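PDB 3EZY: dehydrogenase from Thermotoga maritima, which catalyses the NAD(+)-dependent oxidation of myo-inositol to scyllo-inosose (2-keto-myo-inositol), probably as a step in myo-inositol degradation. Local coordinates for residues P157-I163 / V200-I204. Sequence-based numbering, arbitrary orientation.
Sequences PPPLDYI and VDEEI
Ile163 and Ile204 both carry CG1 anti to the carbonyl carbon (chi1 -69° and -66°), and with chi2 extended in each the two chains meet between their helices and cross at about a right angle. There the end methyl of one meets the shaft of the other: Ile163 CD1 sits 3.5 Å from Ile204 CG1, the closest apolar approach of the contact. Pro157 joins from the loop ahead of its helix, its ring carbon CB lying 4.2 Å from Ile204 CD1, while its CG faces Val200 CG1 more loosely at 4.4 Å. On the more open side Leu160, with chi1 (-106°) and chi2 both off the staggered values, lays its forked end across Glu203. Both methyls rest against the same side of Glu203 CB, CD2 at 3.7 Å and CD1 at 3.8 Å. Leu160 CD1 also comes within 4.0 Å of Asp201 OD2 and 4.3 Å of Ile204 CG1. With an alanine in place of Leu160, Glu203 CB and Ile204 CG1 would probably lose the cover of these methyls. No hydrogen bond links the two segments. Asp201 is the N-cap of its helix, with OD1 accepting from Glu203 N at 2.8 Å, the N-H arriving from well above the carboxylate plane, and the bent Glu203 chain ends in a salt bridge from OE2 to Lys206. Asp211 OD2 takes the backbone N-H groups of Val200 and Asp201, fixing the approach to the helix. Within the C-terminal domain of this Gfo/Idh/MocA enzyme, the contact packs short helix 160-164, which follows strand 145-153, against short helix 202-206, which connects the antiparallel neighbours 189-197 and 212-219 of the same mixed sheet.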
# COMPACT_ATOMS: atom_id res chain seq x y z
N PRO A 157 -8.96 -10.53 25.35
CA PRO A 157 -8.38 -10.57 26.69
C PRO A 157 -8.15 -12.02 27.15
O PRO A 157 -8.85 -12.93 26.67
CB PRO A 157 -9.43 -9.88 27.57
CG PRO A 157 -10.55 -9.38 26.63
CD PRO A 157 -10.36 -10.06 25.32
N PRO A 158 -7.20 -12.25 28.09
CA PRO A 158 -7.09 -13.57 28.74
C PRO A 158 -8.27 -13.79 29.71
O PRO A 158 -9.09 -12.89 29.89
CB PRO A 158 -5.80 -13.48 29.54
CG PRO A 158 -5.42 -12.06 29.61
CD PRO A 158 -6.19 -11.28 28.57
N PRO A 159 -8.38 -15.00 30.29
CA PRO A 159 -9.55 -15.17 31.16
C PRO A 159 -9.42 -14.37 32.46
O PRO A 159 -8.33 -14.07 32.91
CB PRO A 159 -9.65 -16.69 31.38
CG PRO A 159 -8.32 -17.28 30.94
CD PRO A 159 -7.68 -16.27 29.99
N LEU A 160 -10.55 -13.97 33.02
CA LEU A 160 -10.58 -13.26 34.28
C LEU A 160 -9.65 -13.82 35.35
O LEU A 160 -8.93 -13.07 35.99
CB LEU A 160 -11.99 -13.25 34.82
CG LEU A 160 -12.80 -11.96 34.75
CD1 LEU A 160 -12.32 -11.04 33.61
CD2 LEU A 160 -14.27 -12.34 34.61
N ASP A 161 -9.72 -15.12 35.59
CA ASP A 161 -8.89 -15.78 36.61
C ASP A 161 -7.45 -15.31 36.46
O ASP A 161 -6.75 -15.04 37.43
CB ASP A 161 -8.87 -17.29 36.34
CG ASP A 161 -10.15 -17.96 36.75
OD1 ASP A 161 -11.11 -17.24 37.16
OD2 ASP A 161 -10.18 -19.22 36.66
N TYR A 162 -6.99 -15.33 35.22
CA TYR A 162 -5.62 -15.00 34.94
C TYR A 162 -5.40 -13.50 35.18
O TYR A 162 -4.39 -13.08 35.75
CB TYR A 162 -5.27 -15.44 33.49
CG TYR A 162 -3.92 -14.94 33.04
CD1 TYR A 162 -2.79 -15.70 33.27
CD2 TYR A 162 -3.77 -13.68 32.45
CE1 TYR A 162 -1.54 -15.25 32.89
CE2 TYR A 162 -2.49 -13.21 32.05
CZ TYR A 162 -1.40 -14.00 32.28
OH TYR A 162 -0.14 -13.60 31.93
N ILE A 163 -6.37 -12.68 34.78
CA ILE A 163 -6.21 -11.24 34.90
C ILE A 163 -5.99 -10.84 36.37
O ILE A 163 -5.10 -10.03 36.67
CB ILE A 163 -7.39 -10.47 34.26
CG1 ILE A 163 -7.34 -10.63 32.73
CG2 ILE A 163 -7.36 -8.98 34.63
CD1 ILE A 163 -8.31 -9.68 31.98
N VAL A 200 -13.60 -2.42 27.27
CA VAL A 200 -13.89 -3.71 26.64
C VAL A 200 -14.79 -4.60 27.53
O VAL A 200 -15.85 -5.03 27.09
CB VAL A 200 -12.61 -4.51 26.35
CG1 VAL A 200 -12.93 -5.82 25.63
CG2 VAL A 200 -11.58 -3.63 25.57
N ASP A 201 -14.37 -4.85 28.78
CA ASP A 201 -15.12 -5.72 29.68
C ASP A 201 -15.18 -5.17 31.12
O ASP A 201 -14.16 -5.13 31.81
CB ASP A 201 -14.50 -7.13 29.68
CG ASP A 201 -15.14 -8.09 30.71
OD1 ASP A 201 -16.20 -7.78 31.30
OD2 ASP A 201 -14.57 -9.18 30.92
N GLU A 202 -16.37 -4.77 31.57
CA GLU A 202 -16.54 -4.25 32.94
C GLU A 202 -15.94 -5.17 34.02
O GLU A 202 -15.53 -4.69 35.08
CB GLU A 202 -18.02 -3.97 33.23
CG GLU A 202 -18.80 -5.25 33.49
CD GLU A 202 -20.28 -4.99 33.78
OE1 GLU A 202 -21.07 -5.95 33.63
OE2 GLU A 202 -20.63 -3.83 34.14
N GLU A 203 -15.84 -6.47 33.75
CA GLU A 203 -15.23 -7.41 34.71
C GLU A 203 -13.75 -7.13 34.98
O GLU A 203 -13.28 -7.26 36.11
CB GLU A 203 -15.41 -8.87 34.28
CG GLU A 203 -16.86 -9.40 34.37
CD GLU A 203 -17.45 -9.35 35.80
OE1 GLU A 203 -16.78 -9.79 36.78
OE2 GLU A 203 -18.59 -8.84 35.93
N ILE A 204 -13.03 -6.71 33.94
CA ILE A 204 -11.65 -6.32 34.08
C ILE A 204 -11.58 -5.15 35.05
O ILE A 204 -10.69 -5.09 35.89
CB ILE A 204 -11.01 -6.04 32.68
CG1 ILE A 204 -10.96 -7.35 31.88
CG2 ILE A 204 -9.65 -5.39 32.78
CD1 ILE A 204 -10.91 -7.16 30.38